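Local atomic coordinates of racemase, putative (Roseobacter denitrificans, PDB entry 3TCS), a protein that binds magnesium and D-alanine in a TIM-barrel active site and probably acts as a hydro-lyase or racemase of the mandelate racemase/muconate lactonizing enzyme family. Residues A309-V314 against L332-E337; A136-M141 against T164-R169; Y210-A215 against L239-Q244. All blocks are in the same frame, centred on the assembly; numbering follows the deposited sequence.

How the contacts relate
Contacts 1 and 2 lie in the buried barrel, their centres about 10 Å apart, and share a sheet, since strand 332-335 of contact 1 runs next to strand 132-139 of contact 2. Both touch D-alanine and they meet directly, Glu337 reaching the backbone of Met141. Contact 2 is ladder bonding plus charged groups turned to the ligand, whereas contact 1 sets a loop on a strand through an indole and a phenyl ring. Contact 3 differs in kind: it sits at the surface, its centre about 23 Å from that of contact 2 and 27 Å from that of contact 1, and joins two outer helices through a proline packed on glutamine side chains, with no hydrogen bond between its segments.

Contact 1. Residues A309-V314 against L332-E337; sequences ANWSLV and LEFSIE. With DAL (D-alanine), chain L.
Trp311 lies obliquely against Phe334, the indole five-membered ring and the phenyl ring having their centroids 5.0 Å apart and their planes at 40°. The indole NE1 stands over one face of the phenyl ring, toward its rim, while Trp311 CZ2 packs on Phe334 CE2 at 3.8 Å. With CG anti to its carbonyl carbon (chi1 -66°), Trp311 also brings NE1 within 2.9 Å of Ser335 O; the N-H is bent away from the acceptor, at 123°, and the bond is weak. Closer to the pocket, Ser335 CB packs against the backbone of the loop, 3.4 Å from Ala309 O.

The loop braces itself on both sides of the tryptophan in the chain. Asn310 OD1 accepts from Ser312 N at 2.9 Å, on a lone pair in the carbonyl plane, which closes an Asx turn, and it also accepts from Ser312 OG at 2.6 Å. Ser312 OG in turn accepts a weak capping bond from Val314 N at the start of helix 314-322.

Glu333, held by Ser139 and by a salt bridge to Lys167, and Ala309, whose CB is 3.6 Å from the ligand CB, both border D-alanine. Pocket residues borne on a strand and a neighbouring loop are typical of the TIM-barrel active site in the enolase superfamily.

Contact 2. Residues A136-M141 against T164-R169; sequences AYASSM and TAFKVR. With DAL (D-alanine), chain L.
Lys167 sends CG anti to its backbone N (chi1 -172°) and bends at chi3 (80°), while Tyr137 sets its ring between its own backbone N and carbonyl carbon (chi1 70°), and the two chains thereby cross. Lys167 CB lies 3.6 Å from Tyr137 CE1, and Lys167 NZ donates to Tyr137 OH at 2.8 Å. Lys167 NZ also lies 2.8 Å from the D-alanine N and forms salt bridges with Glu231 and Glu333.

Arg169 grips one oxygen side-on: NE (2.7 Å) and NH2 (3.0 Å) both donate to Ser140 O, which lies at the edge of the guanidinium in its plane. NE approaches within the carbonyl plane, NH2 from above it. This double hold fixes the rotation of the guanidinium, and Arg169 NH2 then sits 3.5 Å from Met141 SD, which also borders the ligand.

Parallel ladder bonds run beneath, from Ala138 N to Ala165 O, Lys167 N to Ala138 O, and Ser140 N to Lys167 O. Water 1 extends the link, joining Ala136 O to Thr164 N.

The paired strands are the two arms of a beta-alpha-beta unit. Helix 147-161 covers the face bearing Phe166 and Val168, strand 201-205 continues the sheet beyond 165-169, and strand 332-335 flanks 132-139.

Contact 3. Residues Y210-A215 against L239-Q244; sequences YTPDRA and LAQTKQ
The first turn of helix 212-224 meets the N-terminal part of helix 239-248, the CA atoms of Pro212 and Gln241 standing 5.6 Å apart. These are two consecutive outer helices of the TIM barrel, with strand 229-231 between them in the chain, and they touch near their N-terminal ends at the protein surface.

Pro212 carries the contact, its ring meeting two glutamines one turn apart, Gln241 at CG and CD and Gln244 at CB. Pro212 CG reaches Gln241 CB at 3.5 Å, with Gln241 CG equally near, and the ring and the glutamine chain cross at a slant. Gln241 has CG anti to its carbonyl carbon (chi1 -79°) and is extended beyond it (chi2 179°), which carries the methylenes past the ring and sets OE1 3.7 Å from Pro212 CD. Its amide oxygen therefore lies near Pro212 CD, while the aliphatic part does most of the packing; on another side Gln241 touches Pro235 of the preceding loop. An alanine here would keep CB against Pro212 CG but would probably open a gap beside Pro212 CD, where the second methylene and the amide now lie.

Nothing across this contact is hydrogen-bonded, and its hold comes from van der Waals packing over a modest buried area of 192 Å². Just ahead of the proline, Thr211 takes the N-cap position of helix 212-224, its OG1 accepting a weak bond from Arg214 N at 3.4 Å. Arg214 itself turns off to salt bridges with Glu186 and Glu217.

Gln244 meets the proline at CB. Its chain leaves with CG anti to the backbone N and stays extended, and its terminal amide comes up against that carbon, with Gln244 OE1 3.5 Å from Pro212 CB.

Contact 1. Residues A309-V314 against L332-E337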
loop_
_atom_site.group_PDB
_atom_site.type_symbol
_atom_site.label_atom_id
_atom_site.label_comp_id
_atom_site.label_asym_id
_atom_site.label_seq_id
_atom_site.Cartn_x
_atom_site.Cartn_y
_atom_site.Cartn_z
ATOM N N ALA B 309 13.921 1.468 -14.022
ATOM C CA ALA B 309 13.858 0.479 -15.094
ATOM C C ALA B 309 13.311 0.848 -16.469
ATOM O O ALA B 309 13.053 -0.039 -17.280
ATOM C CB ALA B 309 13.115 -0.750 -14.574
ATOM N N ASN B 310 13.119 2.128 -16.741
ATOM C CA ASN B 310 12.626 2.509 -18.057
ATOM C C ASN B 310 13.036 3.924 -18.391
ATOM O O ASN B 310 13.597 4.632 -17.551
ATOM C CB ASN B 310 11.100 2.354 -18.139
ATOM C CG ASN B 310 10.376 3.156 -17.087
ATOM O OD1 ASN B 310 10.441 4.385 -17.076
ATOM N ND2 ASN B 310 9.681 2.462 -16.188
ATOM N N TRP B 311 12.759 4.332 -19.622
ATOM C CA TRP B 311 13.133 5.658 -20.064
ATOM C C TRP B 311 12.088 6.741 -19.855
ATOM O O TRP B 311 11.999 7.692 -20.637
ATOM C CB TRP B 311 13.586 5.628 -21.524
ATOM C CG TRP B 311 14.852 4.841 -21.725
ATOM C CD1 TRP B 311 15.631 4.268 -20.757
ATOM C CD2 TRP B 311 15.467 4.517 -22.977
ATOM N NE1 TRP B 311 16.692 3.601 -21.332
ATOM C CE2 TRP B 311 16.612 3.738 -22.693
ATOM C CE3 TRP B 311 15.158 4.807 -24.313
ATOM C CZ2 TRP B 311 17.451 3.244 -23.700
ATOM C CZ3 TRP B 311 15.993 4.316 -25.314
ATOM C CH2 TRP B 311 17.126 3.542 -24.999
ATOM N N SER B 312 11.275 6.575 -18.818
ATOM C CA SER B 312 10.337 7.629 -18.457
ATOM C C SER B 312 11.339 8.504 -17.696
ATOM O O SER B 312 12.553 8.264 -17.786
ATOM C CB SER B 312 9.225 7.115 -17.525
ATOM O OG SER B 312 9.711 6.769 -16.238
ATOM N N LEU B 313 10.877 9.501 -16.954
ATOM C CA LEU B 313 11.808 10.357 -16.231
ATOM C C LEU B 313 12.453 9.716 -15.003
ATOM O O LEU B 313 13.365 10.289 -14.418
ATOM C CB LEU B 313 11.114 11.654 -15.811
ATOM C CG LEU B 313 10.822 12.639 -16.944
ATOM C CD1 LEU B 313 10.114 13.864 -16.395
ATOM C CD2 LEU B 313 12.127 13.032 -17.601
ATOM N N VAL B 314 11.998 8.535 -14.609
ATOM C CA VAL B 314 12.573 7.898 -13.426
ATOM C C VAL B 314 14.099 7.767 -13.495
ATOM O O VAL B 314 14.793 7.965 -12.492
ATOM C CB VAL B 314 11.918 6.514 -13.166
ATOM C CG1 VAL B 314 12.257 5.529 -14.286
ATOM C CG2 VAL B 314 12.341 5.986 -11.806
ATOM N N LEU B 332 24.331 3.696 -12.321
ATOM C CA LEU B 332 22.930 3.996 -12.601
ATOM C C LEU B 332 22.307 2.831 -13.370
ATOM O O LEU B 332 22.870 2.383 -14.367
ATOM C CB LEU B 332 22.844 5.244 -13.488
ATOM C CG LEU B 332 21.478 5.603 -14.075
ATOM C CD1 LEU B 332 20.726 6.472 -13.080
ATOM C CD2 LEU B 332 21.656 6.347 -15.402
ATOM N N GLU B 333 21.155 2.336 -12.924
ATOM C CA GLU B 333 20.504 1.263 -13.665
ATOM C C GLU B 333 20.047 1.880 -14.985
ATOM O O GLU B 333 19.418 2.942 -15.001
ATOM C CB GLU B 333 19.297 0.713 -12.905
ATOM C CG GLU B 333 18.477 -0.252 -13.756
ATOM C CD GLU B 333 17.508 -1.095 -12.962
ATOM O OE1 GLU B 333 16.973 -0.637 -11.927
ATOM O OE2 GLU B 333 17.272 -2.236 -13.393
ATOM N N PHE B 334 20.375 1.237 -16.097
ATOM C CA PHE B 334 19.991 1.790 -17.389
ATOM C C PHE B 334 19.354 0.730 -18.276
ATOM O O PHE B 334 20.038 -0.138 -18.803
ATOM C CB PHE B 334 21.220 2.374 -18.081
ATOM C CG PHE B 334 20.891 3.263 -19.248
ATOM C CD1 PHE B 334 20.500 4.583 -19.045
ATOM C CD2 PHE B 334 20.953 2.771 -20.547
ATOM C CE1 PHE B 334 20.174 5.404 -20.125
ATOM C CE2 PHE B 334 20.627 3.584 -21.636
ATOM C CZ PHE B 334 20.238 4.903 -21.420
ATOM N N SER B 335 18.038 0.806 -18.438
ATOM C CA SER B 335 17.331 -0.158 -19.268
ATOM C C SER B 335 17.809 -0.098 -20.711
ATOM O O SER B 335 17.939 0.986 -21.282
ATOM C CB SER B 335 15.829 0.114 -19.245
ATOM O OG SER B 335 15.173 -0.722 -20.182
ATOM N N ILE B 336 18.081 -1.257 -21.303
ATOM C CA ILE B 336 18.511 -1.284 -22.695
ATOM C C ILE B 336 17.462 -1.944 -23.594
ATOM O O ILE B 336 17.747 -2.310 -24.729
ATOM C CB ILE B 336 19.904 -1.982 -22.862
ATOM C CG1 ILE B 336 19.977 -3.286 -22.066
ATOM C CG2 ILE B 336 21.010 -1.038 -22.375
ATOM C CD1 ILE B 336 19.126 -4.412 -22.613
ATOM N N GLU B 337 16.240 -2.076 -23.082
ATOM C CA GLU B 337 15.153 -2.677 -23.854
ATOM C C GLU B 337 14.682 -1.705 -24.934
ATOM O O GLU B 337 14.836 -0.491 -24.800
ATOM C CB GLU B 337 13.974 -3.035 -22.938
ATOM C CG GLU B 337 14.295 -4.029 -21.824
ATOM C CD GLU B 337 14.803 -5.361 -22.349
ATOM O OE1 GLU B 337 14.558 -5.674 -23.536
ATOM O OE2 GLU B 337 15.440 -6.106 -21.573
HETATM N N DAL L . 15.948 -3.735 -10.906
HETATM C CA DAL L . 15.174 -4.418 -11.958
HETATM C CB DAL L . 14.888 -3.469 -13.113
HETATM C C DAL L . 13.881 -4.904 -11.396
HETATM O O DAL L . 13.875 -5.676 -10.492
#

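Contact 2. Residues A136-M141 against T164-R169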
loop_
_atom_site.group_PDB
_atom_site.type_symbol
_atom_site.label_atom_id
_atom_site.label_comp_id
_atom_site.label_asym_id
_atom_site.label_seq_id
_atom_site.Cartn_x
_atom_site.Cartn_y
_atom_site.Cartn_z
ATOM N N ALA B 136 26.780 3.999 -15.921
ATOM C CA ALA B 136 25.533 3.250 -15.990
ATOM C C ALA B 136 25.760 1.772 -16.256
ATOM O O ALA B 136 26.783 1.389 -16.825
ATOM C CB ALA B 136 24.654 3.830 -17.082
ATOM N N TYR B 137 24.822 0.935 -15.823
ATOM C CA TYR B 137 24.938 -0.483 -16.111
ATOM C C TYR B 137 23.778 -0.853 -17.024
ATOM O O TYR B 137 22.642 -0.426 -16.794
ATOM C CB TYR B 137 24.959 -1.327 -14.824
ATOM C CG TYR B 137 23.679 -1.438 -14.013
ATOM C CD1 TYR B 137 22.683 -2.347 -14.364
ATOM C CD2 TYR B 137 23.522 -0.717 -12.826
ATOM C CE1 TYR B 137 21.559 -2.550 -13.540
ATOM C CE2 TYR B 137 22.405 -0.912 -11.992
ATOM C CZ TYR B 137 21.436 -1.832 -12.354
ATOM O OH TYR B 137 20.366 -2.058 -11.512
ATOM N N ALA B 138 24.073 -1.597 -18.089
ATOM C CA ALA B 138 23.046 -2.007 -19.039
ATOM C C ALA B 138 22.142 -3.017 -18.351
ATOM O O ALA B 138 22.579 -4.092 -17.943
ATOM C CB ALA B 138 23.680 -2.613 -20.278
ATOM N N SER B 139 20.871 -2.666 -18.221
ATOM C CA SER B 139 19.936 -3.533 -17.535
ATOM C C SER B 139 18.923 -4.223 -18.447
ATOM O O SER B 139 18.125 -3.568 -19.115
ATOM C CB SER B 139 19.213 -2.718 -16.455
ATOM O OG SER B 139 18.493 -3.545 -15.562
ATOM N N SER B 140 18.976 -5.554 -18.474
ATOM C CA SER B 140 18.043 -6.351 -19.264
ATOM C C SER B 140 16.834 -6.663 -18.387
ATOM O O SER B 140 16.991 -7.032 -17.224
ATOM C CB SER B 140 18.681 -7.669 -19.708
ATOM O OG SER B 140 17.678 -8.554 -20.178
ATOM N N MET B 141 15.637 -6.523 -18.947
ATOM C CA MET B 141 14.403 -6.773 -18.203
ATOM C C MET B 141 13.780 -8.130 -18.525
ATOM O O MET B 141 12.896 -8.603 -17.810
ATOM C CB MET B 141 13.371 -5.692 -18.534
ATOM C CG MET B 141 13.839 -4.271 -18.327
ATOM S SD MET B 141 14.179 -3.918 -16.605
ATOM C CE MET B 141 15.422 -2.638 -16.767
ATOM N N THR B 164 30.231 -1.045 -19.144
ATOM C CA THR B 164 31.195 -1.949 -18.510
ATOM C C THR B 164 30.564 -2.665 -17.310
ATOM O O THR B 164 31.264 -3.221 -16.456
ATOM C CB THR B 164 32.462 -1.205 -18.035
ATOM O OG1 THR B 164 32.101 -0.218 -17.063
ATOM C CG2 THR B 164 33.160 -0.531 -19.217
ATOM N N ALA B 165 29.235 -2.641 -17.257
ATOM C CA ALA B 165 28.465 -3.293 -16.198
ATOM C C ALA B 165 27.161 -3.748 -16.848
ATOM O O ALA B 165 26.595 -3.032 -17.676
ATOM C CB ALA B 165 28.192 -2.317 -15.046
ATOM N N PHE B 166 26.696 -4.941 -16.482
ATOM C CA PHE B 166 25.492 -5.514 -17.074
ATOM C C PHE B 166 24.678 -6.319 -16.070
ATOM O O PHE B 166 25.242 -7.050 -15.260
ATOM C CB PHE B 166 25.891 -6.453 -18.222
ATOM C CG PHE B 166 26.776 -5.813 -19.243
ATOM C CD1 PHE B 166 26.236 -5.269 -20.400
ATOM C CD2 PHE B 166 28.143 -5.679 -19.008
ATOM C CE1 PHE B 166 27.047 -4.587 -21.312
ATOM C CE2 PHE B 166 28.962 -5.000 -19.910
ATOM C CZ PHE B 166 28.409 -4.452 -21.064
ATOM N N LYS B 167 23.356 -6.197 -16.138
ATOM C CA LYS B 167 22.482 -6.959 -15.253
ATOM C C LYS B 167 21.493 -7.805 -16.058
ATOM O O LYS B 167 20.864 -7.320 -16.999
ATOM C CB LYS B 167 21.706 -6.036 -14.301
ATOM C CG LYS B 167 20.931 -6.819 -13.226
ATOM C CD LYS B 167 20.404 -5.930 -12.096
ATOM C CE LYS B 167 19.121 -5.196 -12.474
ATOM N NZ LYS B 167 18.667 -4.303 -11.352
ATOM N N VAL B 168 21.367 -9.074 -15.686
ATOM C CA VAL B 168 20.448 -9.981 -16.358
ATOM C C VAL B 168 19.505 -10.565 -15.310
ATOM O O VAL B 168 19.586 -10.204 -14.135
ATOM C CB VAL B 168 21.204 -11.120 -17.095
ATOM C CG1 VAL B 168 22.096 -10.527 -18.174
ATOM C CG2 VAL B 168 22.023 -11.942 -16.108
ATOM N N ARG B 169 18.624 -11.468 -15.728
ATOM C CA ARG B 169 17.640 -12.053 -14.817
ATOM C C ARG B 169 17.867 -13.517 -14.475
ATOM O O ARG B 169 18.298 -14.305 -15.320
ATOM C CB ARG B 169 16.236 -11.917 -15.418
ATOM C CG ARG B 169 15.879 -10.506 -15.865
ATOM C CD ARG B 169 15.612 -9.591 -14.679
ATOM N NE ARG B 169 15.936 -8.200 -14.989
ATOM C CZ ARG B 169 15.683 -7.173 -14.184
ATOM N NH1 ARG B 169 15.088 -7.369 -13.017
ATOM N NH2 ARG B 169 16.053 -5.952 -14.535
HETATM N N DAL L . 15.948 -3.735 -10.906
HETATM C CA DAL L . 15.174 -4.418 -11.958
HETATM C CB DAL L . 14.888 -3.469 -13.113
HETATM C C DAL L . 13.881 -4.904 -11.396
HETATM O O DAL L . 13.875 -5.676 -10.492
HETATM O O HOH W 1 29.359 1.290 -17.652
#

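Contact 3. Residues Y210-A215 against L239-Q244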
loop_
_atom_site.group_PDB
_atom_site.type_symbol
_atom_site.label_atom_id
_atom_site.label_comp_id
_atom_site.label_asym_id
_atom_site.label_seq_id
_atom_site.Cartn_x
_atom_site.Cartn_y
_atom_site.Cartn_z
ATOM N N TYR B 210 13.449 -16.967 -5.274
ATOM C CA TYR B 210 13.952 -18.023 -4.396
ATOM C C TYR B 210 13.690 -18.074 -2.902
ATOM O O TYR B 210 13.366 -17.078 -2.265
ATOM C CB TYR B 210 15.468 -18.109 -4.572
ATOM C CG TYR B 210 15.931 -18.168 -6.005
ATOM C CD1 TYR B 210 15.505 -19.189 -6.852
ATOM C CD2 TYR B 210 16.834 -17.227 -6.506
ATOM C CE1 TYR B 210 15.968 -19.279 -8.162
ATOM C CE2 TYR B 210 17.304 -17.309 -7.821
ATOM C CZ TYR B 210 16.865 -18.342 -8.639
ATOM O OH TYR B 210 17.346 -18.456 -9.920
ATOM N N THR B 211 13.855 -19.279 -2.360
ATOM C CA THR B 211 13.751 -19.517 -0.928
ATOM C C THR B 211 15.207 -19.278 -0.527
ATOM O O THR B 211 16.096 -19.334 -1.379
ATOM C CB THR B 211 13.392 -20.985 -0.603
ATOM O OG1 THR B 211 14.357 -21.858 -1.209
ATOM C CG2 THR B 211 12.004 -21.326 -1.116
ATOM N N PRO B 212 15.479 -19.002 0.759
ATOM C CA PRO B 212 16.872 -18.769 1.152
ATOM C C PRO B 212 17.872 -19.849 0.721
ATOM O O PRO B 212 18.954 -19.527 0.227
ATOM C CB PRO B 212 16.775 -18.623 2.668
ATOM C CG PRO B 212 15.461 -17.941 2.831
ATOM C CD PRO B 212 14.566 -18.714 1.879
ATOM N N ASP B 213 17.519 -21.121 0.896
ATOM C CA ASP B 213 18.427 -22.204 0.512
ATOM C C ASP B 213 18.754 -22.218 -0.975
ATOM O O ASP B 213 19.914 -22.350 -1.357
ATOM C CB ASP B 213 17.858 -23.568 0.917
ATOM C CG ASP B 213 17.933 -23.805 2.408
ATOM O OD1 ASP B 213 18.937 -23.385 3.018
ATOM O OD2 ASP B 213 16.999 -24.418 2.968
ATOM N N ARG B 214 17.734 -22.082 -1.814
ATOM C CA ARG B 214 17.951 -22.082 -3.253
ATOM C C ARG B 214 18.748 -20.852 -3.686
ATOM O O ARG B 214 19.597 -20.934 -4.577
ATOM C CB ARG B 214 16.608 -22.134 -3.991
ATOM C CG ARG B 214 16.714 -22.022 -5.510
ATOM C CD ARG B 214 17.691 -23.038 -6.106
ATOM N NE ARG B 214 17.745 -22.911 -7.561
ATOM C CZ ARG B 214 18.717 -23.387 -8.333
ATOM N NH1 ARG B 214 19.744 -24.037 -7.798
ATOM N NH2 ARG B 214 18.662 -23.204 -9.647
ATOM N N ALA B 215 18.473 -19.714 -3.054
ATOM C CA ALA B 215 19.178 -18.478 -3.373
ATOM C C ALA B 215 20.656 -18.620 -3.033
ATOM O O ALA B 215 21.522 -18.106 -3.746
ATOM C CB ALA B 215 18.574 -17.304 -2.596
ATOM N N LEU B 239 11.832 -9.982 4.855
ATOM C CA LEU B 239 13.136 -9.447 5.216
ATOM C C LEU B 239 14.094 -10.470 5.820
ATOM O O LEU B 239 15.283 -10.474 5.494
ATOM C CB LEU B 239 12.961 -8.267 6.176
ATOM C CG LEU B 239 12.162 -7.087 5.614
ATOM C CD1 LEU B 239 12.002 -6.020 6.689
ATOM C CD2 LEU B 239 12.872 -6.517 4.393
ATOM N N ALA B 240 13.580 -11.331 6.695
ATOM C CA ALA B 240 14.410 -12.343 7.344
ATOM C C ALA B 240 15.022 -13.329 6.343
ATOM O O ALA B 240 16.162 -13.761 6.512
ATOM C CB ALA B 240 13.590 -13.096 8.390
ATOM N N GLN B 241 14.264 -13.690 5.313
ATOM C CA GLN B 241 14.762 -14.608 4.293
ATOM C C GLN B 241 15.920 -13.961 3.539
ATOM O O GLN B 241 16.971 -14.571 3.341
ATOM C CB GLN B 241 13.649 -14.965 3.305
ATOM C CG GLN B 241 12.666 -16.007 3.815
ATOM C CD GLN B 241 11.568 -16.298 2.812
ATOM O OE1 GLN B 241 11.805 -16.321 1.601
ATOM N NE2 GLN B 241 10.361 -16.536 3.311
ATOM N N THR B 242 15.718 -12.719 3.118
ATOM C CA THR B 242 16.748 -11.984 2.399
ATOM C C THR B 242 18.008 -11.859 3.258
ATOM O O THR B 242 19.130 -12.045 2.774
ATOM C CB THR B 242 16.248 -10.572 2.027
ATOM O OG1 THR B 242 15.057 -10.683 1.234
ATOM C CG2 THR B 242 17.315 -9.811 1.247
ATOM N N LYS B 243 17.819 -11.543 4.535
ATOM C CA LYS B 243 18.937 -11.385 5.453
ATOM C C LYS B 243 19.756 -12.668 5.583
ATOM O O LYS B 243 20.977 -12.620 5.699
ATOM C CB LYS B 243 18.424 -10.947 6.830
ATOM C CG LYS B 243 19.506 -10.835 7.896
ATOM C CD LYS B 243 18.925 -10.298 9.197
ATOM C CE LYS B 243 19.896 -10.445 10.358
ATOM N NZ LYS B 243 21.122 -9.623 10.198
ATOM N N GLN B 244 19.081 -13.812 5.562
ATOM C CA GLN B 244 19.763 -15.100 5.674
ATOM C C GLN B 244 20.731 -15.262 4.506
ATOM O O GLN B 244 21.860 -15.724 4.672
ATOM C CB GLN B 244 18.746 -16.240 5.651
ATOM C CG GLN B 244 19.313 -17.575 6.098
ATOM C CD GLN B 244 18.341 -18.714 5.891
ATOM O OE1 GLN B 244 17.136 -18.564 6.106
ATOM N NE2 GLN B 244 18.858 -19.868 5.483
#